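Local coordinates for resiniferatoxin-binding, phosphotriesterase-related protein (Rhodobacter sphaeroides 2.4.1, PDB 3K2G), which binds two zinc ions in a TIM barrel of the phosphotriesterase family and may hydrolyse phosphoric diesters, at residues P51-L56 and R70-V75. Residues are numbered along the deposited sequence; the frame is centred on the assembly and turned at random.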
ATOM      1  N   PRO B  51      17.526 -30.173 -23.170  1.00 52.56           N
ATOM      2  CA  PRO B  51      17.151 -31.406 -23.869  1.00 51.84           C
ATOM      3  C   PRO B  51      16.204 -32.287 -23.059  1.00 50.88           C
ATOM      4  O   PRO B  51      15.444 -33.072 -23.620  1.00 51.38           O
ATOM      5  CB  PRO B  51      18.498 -32.085 -24.118  1.00 52.54           C
ATOM      6  CG  PRO B  51      19.442 -30.923 -24.230  1.00 52.52           C
ATOM      7  CD  PRO B  51      18.991 -30.049 -23.089  1.00 52.62           C
ATOM      8  N   GLU B  52      16.255 -32.150 -21.738  1.00 50.09           N
ATOM      9  CA  GLU B  52      15.403 -32.940 -20.857  1.00 49.22           C
ATOM     10  C   GLU B  52      13.922 -32.606 -21.063  1.00 47.34           C
ATOM     11  O   GLU B  52      13.050 -33.447 -20.843  1.00 46.54           O
ATOM     12  CB  GLU B  52      15.795 -32.699 -19.395  1.00 50.42           C
ATOM     13  CG  GLU B  52      14.763 -31.925 -18.593  1.00 54.56           C
ATOM     14  CD  GLU B  52      15.252 -31.548 -17.211  1.00 55.81           C
ATOM     15  OE1 GLU B  52      16.439 -31.794 -16.909  1.00 57.07           O
ATOM     16  OE2 GLU B  52      14.446 -30.998 -16.431  1.00 57.84           O
ATOM     17  N   ARG B  53      13.646 -31.375 -21.481  1.00 45.92           N
ATOM     18  CA  ARG B  53      12.274 -30.936 -21.721  1.00 43.94           C
ATOM     19  C   ARG B  53      11.886 -31.090 -23.187  1.00 42.79           C
ATOM     20  O   ARG B  53      10.857 -30.575 -23.620  1.00 41.29           O
ATOM     21  CB  ARG B  53      12.100 -29.475 -21.299  1.00 43.44           C
ATOM     22  CG  ARG B  53      12.212 -29.232 -19.801  1.00 42.56           C
ATOM     23  CD  ARG B  53      11.954 -27.772 -19.476  1.00 42.92           C
ATOM     24  NE  ARG B  53      10.612 -27.356 -19.870  1.00 42.23           N
ATOM     25  CZ  ARG B  53      10.350 -26.277 -20.602  1.00 43.06           C
ATOM     26  NH1 ARG B  53      11.341 -25.500 -21.025  1.00 44.44           N
ATOM     27  NH2 ARG B  53       9.096 -25.970 -20.901  1.00 41.06           N
ATOM     28  N   GLN B  54      12.711 -31.806 -23.944  1.00 41.71           N
ATOM     29  CA  GLN B  54      12.465 -32.033 -25.366  1.00 41.48           C
ATOM     30  C   GLN B  54      11.134 -32.747 -25.596  1.00 39.67           C
ATOM     31  O   GLN B  54      10.408 -32.452 -26.547  1.00 38.67           O
ATOM     32  CB  GLN B  54      13.592 -32.883 -25.963  1.00 44.01           C
ATOM     33  CG  GLN B  54      13.886 -32.608 -27.424  1.00 47.69           C
ATOM     34  CD  GLN B  54      14.634 -31.304 -27.618  1.00 50.04           C
ATOM     35  OE1 GLN B  54      14.156 -30.237 -27.225  1.00 52.79           O
ATOM     36  NE2 GLN B  54      15.818 -31.381 -28.223  1.00 50.27           N
ATOM     37  N   TYR B  55      10.817 -33.693 -24.720  1.00 37.40           N
ATOM     38  CA  TYR B  55       9.587 -34.459 -24.847  1.00 36.30           C
ATOM     39  C   TYR B  55       8.331 -33.580 -24.836  1.00 35.41           C
ATOM     40  O   TYR B  55       7.342 -33.891 -25.498  1.00 33.68           O
ATOM     41  CB  TYR B  55       9.513 -35.511 -23.734  1.00 36.04           C
ATOM     42  CG  TYR B  55       9.225 -34.960 -22.353  1.00 37.79           C
ATOM     43  CD1 TYR B  55       7.977 -35.141 -21.760  1.00 37.57           C
ATOM     44  CD2 TYR B  55      10.193 -34.248 -21.645  1.00 38.00           C
ATOM     45  CE1 TYR B  55       7.697 -34.630 -20.498  1.00 38.65           C
ATOM     46  CE2 TYR B  55       9.921 -33.728 -20.376  1.00 39.08           C
ATOM     47  CZ  TYR B  55       8.669 -33.923 -19.811  1.00 39.91           C
ATOM     48  OH  TYR B  55       8.385 -33.405 -18.562  1.00 41.60           O
ATOM     49  N   LEU B  56       8.378 -32.478 -24.096  1.00 34.58           N
ATOM     50  CA  LEU B  56       7.236 -31.569 -23.998  1.00 34.19           C
ATOM     51  C   LEU B  56       6.973 -30.809 -25.294  1.00 35.41           C
ATOM     52  O   LEU B  56       5.848 -30.379 -25.564  1.00 34.04           O
ATOM     53  CB  LEU B  56       7.462 -30.575 -22.860  1.00 32.79           C
ATOM     54  CG  LEU B  56       7.496 -31.194 -21.466  1.00 33.12           C
ATOM     55  CD1 LEU B  56       7.991 -30.174 -20.459  1.00 32.74           C
ATOM     56  CD2 LEU B  56       6.100 -31.692 -21.101  1.00 32.21           C
ATOM     57  N   ARG B  70       1.576 -25.680 -18.151  1.00 18.65           N
ATOM     58  CA  ARG B  70       1.163 -24.430 -17.521  1.00 18.46           C
ATOM     59  C   ARG B  70       2.354 -23.520 -17.174  1.00 18.08           C
ATOM     60  O   ARG B  70       2.187 -22.309 -17.010  1.00 17.11           O
ATOM     61  CB  ARG B  70       0.336 -24.710 -16.252  1.00 19.07           C
ATOM     62  CG  ARG B  70      -1.042 -25.332 -16.518  1.00 18.13           C
ATOM     63  CD  ARG B  70      -1.909 -25.332 -15.260  1.00 19.81           C
ATOM     64  NE  ARG B  70      -1.432 -26.240 -14.216  1.00 18.97           N
ATOM     65  CZ  ARG B  70      -1.783 -27.521 -14.108  1.00 18.59           C
ATOM     66  NH1 ARG B  70      -2.622 -28.063 -14.982  1.00 17.89           N
ATOM     67  NH2 ARG B  70      -1.300 -28.262 -13.118  1.00 17.06           N
ATOM     68  N   GLN B  71       3.552 -24.090 -17.065  1.00 15.87           N
ATOM     69  CA  GLN B  71       4.731 -23.284 -16.733  1.00 16.55           C
ATOM     70  C   GLN B  71       5.450 -22.771 -17.986  1.00 16.82           C
ATOM     71  O   GLN B  71       6.395 -21.991 -17.887  1.00 16.11           O
ATOM     72  CB  GLN B  71       5.734 -24.091 -15.893  1.00 17.10           C
ATOM     73  CG  GLN B  71       5.132 -24.913 -14.763  1.00 18.88           C
ATOM     74  CD  GLN B  71       4.163 -24.128 -13.907  1.00 19.54           C
ATOM     75  OE1 GLN B  71       4.464 -23.026 -13.459  1.00 20.31           O
ATOM     76  NE2 GLN B  71       2.993 -24.702 -13.667  1.00 20.01           N
ATOM     77  N   ASP B  72       4.999 -23.219 -19.153  1.00 18.72           N
ATOM     78  CA  ASP B  72       5.598 -22.828 -20.431  1.00 21.60           C
ATOM     79  C   ASP B  72       4.707 -23.345 -21.574  1.00 21.16           C
ATOM     80  O   ASP B  72       5.058 -24.293 -22.283  1.00 19.76           O
ATOM     81  CB  ASP B  72       7.024 -23.409 -20.514  1.00 21.96           C
ATOM     82  CG  ASP B  72       7.754 -23.023 -21.796  1.00 24.67           C
ATOM     83  OD1 ASP B  72       7.427 -21.977 -22.391  1.00 23.69           O
ATOM     84  OD2 ASP B  72       8.674 -23.767 -22.195  1.00 24.56           O
ATOM     85  N   PRO B  73       3.529 -22.717 -21.759  1.00 21.56           N
ATOM     86  CA  PRO B  73       2.538 -23.066 -22.788  1.00 22.87           C
ATOM     87  C   PRO B  73       3.091 -23.177 -24.204  1.00 22.44           C
ATOM     88  O   PRO B  73       2.696 -24.059 -24.963  1.00 21.72           O
ATOM     89  CB  PRO B  73       1.511 -21.937 -22.679  1.00 23.14           C
ATOM     90  CG  PRO B  73       1.569 -21.567 -21.241  1.00 24.55           C
ATOM     91  CD  PRO B  73       3.062 -21.564 -20.969  1.00 23.19           C
ATOM     92  N   PHE B  74       4.001 -22.281 -24.554  1.00 24.07           N
ATOM     93  CA  PHE B  74       4.570 -22.272 -25.896  1.00 26.32           C
ATOM     94  C   PHE B  74       5.626 -23.323 -26.185  1.00 26.71           C
ATOM     95  O   PHE B  74       6.235 -23.307 -27.252  1.00 26.66           O
ATOM     96  CB  PHE B  74       5.135 -20.890 -26.211  1.00 28.00           C
ATOM     97  CG  PHE B  74       4.091 -19.816 -26.281  1.00 30.46           C
ATOM     98  CD1 PHE B  74       2.917 -20.015 -27.001  1.00 31.07           C
ATOM     99  CD2 PHE B  74       4.301 -18.590 -25.666  1.00 30.91           C
ATOM    100  CE1 PHE B  74       1.963 -19.007 -27.103  1.00 32.59           C
ATOM    101  CE2 PHE B  74       3.353 -17.575 -25.762  1.00 32.73           C
ATOM    102  CZ  PHE B  74       2.185 -17.783 -26.485  1.00 32.04           C
ATOM    103  N   VAL B  75       5.848 -24.235 -25.246  1.00 27.10           N
ATOM    104  CA  VAL B  75       6.838 -25.286 -25.451  1.00 27.21           C
ATOM    105  C   VAL B  75       6.256 -26.409 -26.305  1.00 27.46           C
ATOM    106  O   VAL B  75       6.991 -27.104 -27.007  1.00 27.70           O
ATOM    107  CB  VAL B  75       7.301 -25.910 -24.112  1.00 26.16           C
ATOM    108  CG1 VAL B  75       6.203 -26.781 -23.534  1.00 27.23           C
ATOM    109  CG2 VAL B  75       8.558 -26.733 -24.329  1.00 27.95           C
TER
HETATM  110  O   HOH W   1      10.928 -24.177 -23.692  1.00 24.49           O
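Arg53 and Asp72 meet because both side chains are set to reach across. In Arg53, CG lies anti to the carbonyl carbon, and the chain runs straight until it bends at chi3. In Asp72, CG is anti to the backbone N (chi1 -178°), and this carries the carboxylate across to Arg53. The result is a salt bridge, with Arg53 NH2 2.6 Å from Asp72 OD2. The hydrogen bond is nearly straight, at 173° at the hydrogen, and OD2 takes it on its anti lone pair, close to the guanidinium plane. The two flat groups are turned 46° against each other. Only one oxygen of Asp72 meets the guanidinium: Arg53 NH1 makes a weak bond to the same OD2, at 3.4 Å. One water links these groups as well. It accepts from Arg53 NH1 at 3.0 Å and donates to Asp72 OD2 at 2.7 Å.

Val75 packs beside the charged pair. Its CG2 lies 3.6 Å from Arg53 NH2, oblique to the guanidinium. On the Leu56 side, Val75 CG1 meets Leu56 CB at 4.1 Å, a modest apolar contact. Leu56 and Val75 also pack on the helix 66-70, which leads into segment 70-75.

Further partners tie the contact to the preceding chain. Glu50 makes a second salt bridge to Arg53 NH1, Asn46 ND2 bonds Asp72 OD1, and Trp45 NE1 bonds Val75 O. The contact joins the start of helix 54-58 to the loop after helix 66-70. The Asp72 side chain lies about 11 Å from the bound dimercaptobutanediol, which Phe74, within segment 70-75, touches. Arg53 has two carboxylate partners, Asp72 and Glu50, whose charges probably offset its own. Asn46 ND2 donates to Asp72 OD1, while Arg53 and the water donate to OD2, which probably keeps the buried acid ionised.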